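Local coordinates for galactonate dehydratase (Zobellia galactanivorans, PDB 5OLC), which belongs to the enolase superfamily, joining an N-terminal domain like that of mandelate racemase and muconate lactonizing enzyme to a C-terminal TIM-type barrel, at residues Trp226-Val231 with Ile273-Ile278; Arg241-Gln244 with Pro249-Gly252. All blocks are in the same frame, centred on the assembly; numbering follows the deposited sequence.

Contact 1. Residues Trp226-Val231 with Ile273-Ile278; sequences WFEEPV and IAQPDI
Trp226 overlaps the end of Ile273, whose CD1 rests 3.8 Å from Trp226 CB and touches the near part of the indole obliquely, with the two side chains crossing at about a right angle. The indole is set in this position by chi1 of 79°, which places CG of Trp226 between its backbone N and carbonyl carbon. Strands 224-228 and 273-274 are not direct neighbours: strand 250-252 runs between them, parallel to both, keeping the Trp226 and Ile273 CA atoms 8.4 Å apart, so the contact is made by side chains projecting into the barrel, over Ser251.

Two residues further on, at Glu228 and at Gln275 just past strand 273-274, the contact turns polar. The amide of Gln275 stands almost perpendicular to the indole, the planes 87° apart, and lies beside the carboxylate of Glu228, whose OE1 is 3.5 Å from Gln275 CD. The Glu228 chain is extended beyond CG (chi2 179°), which carries its carboxylate across the Gln275 side chain. The other carboxylate oxygen, OE2, forms a salt bridge with Lys172, and the Trp226 ring meets Tyr140 edge-to-face. The contact thus passes from hydrocarbon to carboxylate and amide toward the C-terminal ends of the strands, the end where TIM-barrel enzymes carry their active sites, consistent with a gradient from apolar packing to buried polar groups in this part of the barrel.

Contact 2. Residues Arg241-Gln244 with Pro249-Gly252; sequences RLRQ and PISG
Helix 236-245 packs on the outer side of strand 250-252, and the two backbones come nearest at Arg243 and Ile250, whose CA atoms are 6.1 Å apart. Together with strand 224-228 they make a beta-alpha-beta unit of the TIM-type barrel, in which the helix links two parallel, adjacent strands. Ile250 points at the helix and meets it with both carbons of its longer branch. CG1 lies against the helix backbone, 3.9 Å from Arg243 CA, and equally near Arg243 CG.

Beyond CG the aliphatic part of Arg243 runs on, extended as far as NE, and carries its guanidinium to Asp269 and Asp272 in salt bridges from NH1 and NH2. Asp272 also accepts a hydrogen bond from Ile250 N through OD2, so one carboxylate serves both helix and strand. Leu242, buried, also packs on Tyr209, Ala212 and Ile213 of helix 209-219. Its CB points to the strand, and with CG anti to the backbone N (chi1 -170°) the side chain crosses that of Ile250 at about a right angle, where Ile250 CD1 sits 3.9 Å from both Leu242 CG and Leu242 CD2.

Both contacts depend on strand 250-252, but on its two sides. Its Ile250 faces outward to helix 236-245 in contact 2, while Ser251 faces the barrel interior, where it lies among the side chains of contact 1. The strand is tied to strand 224-228 by Phe227 O to Ser251 N, 2.8 Å. The centre of contact 1 lies about 10 Å from that of the chain, the centre of contact 2 about 20 Å; both are buried, though Arg243 is partly exposed. Contact 1 mixes apolar and polar groups; contact 2 is purely apolar where the segments touch. Both adjoin other subunits: Ile273 packs on Lys210 of a neighbouring subunit, and Arg241 forms a salt bridge to Asp269 of another.

Contact 1. Residues Trp226-Val231 with Ile273-Ile278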
loop_
_atom_site.group_PDB
_atom_site.type_symbol
_atom_site.label_atom_id
_atom_site.label_comp_id
_atom_site.label_asym_id
_atom_site.label_seq_id
_atom_site.Cartn_x
_atom_site.Cartn_y
_atom_site.Cartn_z
ATOM N N TRP A 226 29.128 11.174 1.642
ATOM C CA TRP A 226 28.040 10.447 2.298
ATOM C C TRP A 226 27.933 10.750 3.803
ATOM O O TRP A 226 28.904 11.185 4.425
ATOM C CB TRP A 226 28.040 8.913 2.022
ATOM C CG TRP A 226 29.002 8.085 2.813
ATOM C CD1 TRP A 226 28.956 7.824 4.149
ATOM C CD2 TRP A 226 30.062 7.281 2.284
ATOM N NE1 TRP A 226 29.974 6.971 4.498
ATOM C CE2 TRP A 226 30.677 6.629 3.373
ATOM C CE3 TRP A 226 30.605 7.105 1.000
ATOM C CZ2 TRP A 226 31.793 5.798 3.217
ATOM C CZ3 TRP A 226 31.702 6.271 0.844
ATOM C CH2 TRP A 226 32.276 5.618 1.941
ATOM N N PHE A 227 26.735 10.494 4.372
ATOM C CA PHE A 227 26.436 10.645 5.783
ATOM C C PHE A 227 26.191 9.248 6.367
ATOM O O PHE A 227 25.190 8.595 6.054
ATOM C CB PHE A 227 25.246 11.604 6.000
ATOM C CG PHE A 227 24.990 12.108 7.411
ATOM C CD1 PHE A 227 25.800 11.710 8.473
ATOM C CD2 PHE A 227 23.928 12.969 7.677
ATOM C CE1 PHE A 227 25.556 12.162 9.764
ATOM C CE2 PHE A 227 23.689 13.430 8.976
ATOM C CZ PHE A 227 24.500 13.017 10.009
ATOM N N GLU A 228 27.156 8.791 7.192
ATOM C CA GLU A 228 27.171 7.488 7.853
ATOM C C GLU A 228 26.423 7.510 9.173
ATOM O O GLU A 228 26.593 8.437 9.968
ATOM C CB GLU A 228 28.612 6.981 8.038
ATOM C CG GLU A 228 28.712 5.465 8.088
ATOM C CD GLU A 228 30.113 4.908 8.249
ATOM O OE1 GLU A 228 30.924 5.062 7.308
ATOM O OE2 GLU A 228 30.388 4.277 9.295
ATOM N N GLU A 229 25.583 6.476 9.384
ATOM C CA GLU A 229 24.728 6.269 10.558
ATOM C C GLU A 229 24.112 7.614 11.089
ATOM O O GLU A 229 24.385 8.001 12.232
ATOM C CB GLU A 229 25.497 5.471 11.639
ATOM C CG GLU A 229 25.748 4.015 11.274
ATOM C CD GLU A 229 24.633 3.032 11.586
ATOM O OE1 GLU A 229 24.355 2.806 12.787
ATOM O OE2 GLU A 229 24.094 2.423 10.634
ATOM N N PRO A 230 23.337 8.367 10.256
ATOM C CA PRO A 230 22.814 9.677 10.705
ATOM C C PRO A 230 21.831 9.664 11.877
ATOM O O PRO A 230 21.839 10.597 12.676
ATOM C CB PRO A 230 22.161 10.235 9.446
ATOM C CG PRO A 230 21.801 9.033 8.648
ATOM C CD PRO A 230 22.935 8.100 8.861
ATOM N N VAL A 231 20.960 8.647 11.949
ATOM C CA VAL A 231 19.983 8.477 13.031
ATOM C C VAL A 231 20.095 7.048 13.598
ATOM O O VAL A 231 20.953 6.279 13.151
ATOM C CB VAL A 231 18.522 8.855 12.643
ATOM C CG1 VAL A 231 18.399 10.328 12.247
ATOM C CG2 VAL A 231 17.961 7.933 11.559
ATOM N N ILE A 273 23.985 3.616 0.413
ATOM C CA ILE A 273 25.131 2.706 0.632
ATOM C C ILE A 273 24.868 1.837 1.852
ATOM O O ILE A 273 24.622 2.375 2.935
ATOM C CB ILE A 273 26.471 3.479 0.848
ATOM C CG1 ILE A 273 26.775 4.492 -0.262
ATOM C CG2 ILE A 273 27.631 2.527 1.051
ATOM C CD1 ILE A 273 26.811 5.858 0.207
ATOM N N ALA A 274 24.981 0.504 1.699
ATOM C CA ALA A 274 24.811 -0.447 2.801
ATOM C C ALA A 274 26.193 -0.774 3.363
ATOM O O ALA A 274 27.102 -1.081 2.591
ATOM C CB ALA A 274 24.130 -1.708 2.307
ATOM N N GLN A 275 26.371 -0.678 4.694
ATOM C CA GLN A 275 27.676 -0.894 5.304
ATOM C C GLN A 275 27.701 -2.067 6.292
ATOM O O GLN A 275 27.882 -1.831 7.489
ATOM C CB GLN A 275 28.221 0.412 5.941
ATOM C CG GLN A 275 28.400 1.544 4.937
ATOM C CD GLN A 275 29.434 2.580 5.296
ATOM O OE1 GLN A 275 29.193 3.784 5.172
ATOM N NE2 GLN A 275 30.644 2.149 5.633
ATOM N N PRO A 276 27.578 -3.345 5.843
ATOM C CA PRO A 276 27.679 -4.459 6.812
ATOM C C PRO A 276 29.126 -4.694 7.253
ATOM O O PRO A 276 30.044 -4.546 6.440
ATOM C CB PRO A 276 27.146 -5.682 6.045
ATOM C CG PRO A 276 26.934 -5.241 4.651
ATOM C CD PRO A 276 27.418 -3.844 4.464
ATOM N N ASP A 277 29.338 -5.042 8.530
ATOM C CA ASP A 277 30.677 -5.373 9.000
ATOM C C ASP A 277 30.783 -6.893 8.901
ATOM O O ASP A 277 29.939 -7.611 9.455
ATOM C CB ASP A 277 30.924 -4.882 10.440
ATOM C CG ASP A 277 32.379 -4.960 10.892
ATOM O OD1 ASP A 277 32.915 -6.093 10.995
ATOM O OD2 ASP A 277 32.971 -3.891 11.177
ATOM N N ILE A 278 31.794 -7.384 8.161
ATOM C CA ILE A 278 32.000 -8.820 7.923
ATOM C C ILE A 278 32.055 -9.586 9.238
ATOM O O ILE A 278 31.335 -10.567 9.395
ATOM C CB ILE A 278 33.216 -9.086 6.986
ATOM C CG1 ILE A 278 32.958 -8.501 5.563
ATOM C CG2 ILE A 278 33.540 -10.567 6.888
ATOM C CD1 ILE A 278 34.066 -7.668 4.977
#

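Contact 2. Residues Arg241-Gln244 with Pro249-Gly252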
loop_
_atom_site.group_PDB
_atom_site.type_symbol
_atom_site.label_atom_id
_atom_site.label_comp_id
_atom_site.label_asym_id
_atom_site.label_seq_id
_atom_site.Cartn_x
_atom_site.Cartn_y
_atom_site.Cartn_z
ATOM N N ARG A 241 13.218 9.561 5.185
ATOM C CA ARG A 241 12.864 10.991 5.163
ATOM C C ARG A 241 14.114 11.851 4.909
ATOM O O ARG A 241 14.077 12.764 4.088
ATOM C CB ARG A 241 12.219 11.418 6.497
ATOM C CG ARG A 241 10.706 11.205 6.661
ATOM C CD ARG A 241 10.122 11.990 7.854
ATOM N NE ARG A 241 10.901 11.824 9.094
ATOM C CZ ARG A 241 10.580 11.017 10.103
ATOM N NH1 ARG A 241 9.463 10.298 10.061
ATOM N NH2 ARG A 241 11.369 10.932 11.169
ATOM N N LEU A 242 15.216 11.545 5.616
ATOM C CA LEU A 242 16.487 12.262 5.509
ATOM C C LEU A 242 17.027 12.193 4.091
ATOM O O LEU A 242 17.473 13.211 3.554
ATOM C CB LEU A 242 17.502 11.707 6.514
ATOM C CG LEU A 242 18.791 12.488 6.685
ATOM C CD1 LEU A 242 18.537 13.893 7.139
ATOM C CD2 LEU A 242 19.644 11.848 7.685
ATOM N N ARG A 243 16.927 11.004 3.472
ATOM C CA ARG A 243 17.331 10.726 2.094
ATOM C C ARG A 243 16.526 11.615 1.126
ATOM O O ARG A 243 17.085 12.136 0.158
ATOM C CB ARG A 243 17.062 9.245 1.796
ATOM C CG ARG A 243 18.109 8.573 0.937
ATOM C CD ARG A 243 17.632 7.198 0.561
ATOM N NE ARG A 243 18.317 6.698 -0.628
ATOM C CZ ARG A 243 17.952 5.598 -1.272
ATOM N NH1 ARG A 243 16.902 4.900 -0.865
ATOM N NH2 ARG A 243 18.632 5.190 -2.340
ATOM N N GLN A 244 15.220 11.810 1.421
ATOM C CA GLN A 244 14.282 12.619 0.633
ATOM C C GLN A 244 14.546 14.116 0.778
ATOM O O GLN A 244 14.305 14.859 -0.168
ATOM C CB GLN A 244 12.821 12.304 1.023
ATOM C CG GLN A 244 12.327 10.942 0.525
ATOM C CD GLN A 244 11.009 10.454 1.102
ATOM O OE1 GLN A 244 10.487 10.969 2.100
ATOM N NE2 GLN A 244 10.457 9.411 0.492
ATOM N N PRO A 249 24.386 11.536 0.067
ATOM C CA PRO A 249 23.971 10.122 0.160
ATOM C C PRO A 249 23.998 9.574 1.581
ATOM O O PRO A 249 24.864 9.945 2.367
ATOM C CB PRO A 249 24.954 9.399 -0.756
ATOM C CG PRO A 249 25.448 10.448 -1.669
ATOM C CD PRO A 249 25.539 11.679 -0.833
ATOM N N ILE A 250 22.999 8.749 1.925
ATOM C CA ILE A 250 22.801 8.203 3.271
ATOM C C ILE A 250 23.349 6.785 3.389
ATOM O O ILE A 250 22.961 5.900 2.627
ATOM C CB ILE A 250 21.303 8.331 3.703
ATOM C CG1 ILE A 250 20.769 9.799 3.585
ATOM C CG2 ILE A 250 21.029 7.735 5.085
ATOM C CD1 ILE A 250 21.499 10.943 4.403
ATOM N N SER A 251 24.277 6.603 4.338
ATOM C CA SER A 251 24.945 5.341 4.654
ATOM C C SER A 251 24.392 4.766 5.935
ATOM O O SER A 251 24.008 5.525 6.827
ATOM C CB SER A 251 26.435 5.568 4.845
ATOM O OG SER A 251 27.168 5.142 3.713
ATOM N N GLY A 252 24.400 3.440 6.037
ATOM C CA GLY A 252 23.917 2.756 7.230
ATOM C C GLY A 252 23.904 1.253 7.118
ATOM O O GLY A 252 23.932 0.709 6.017
#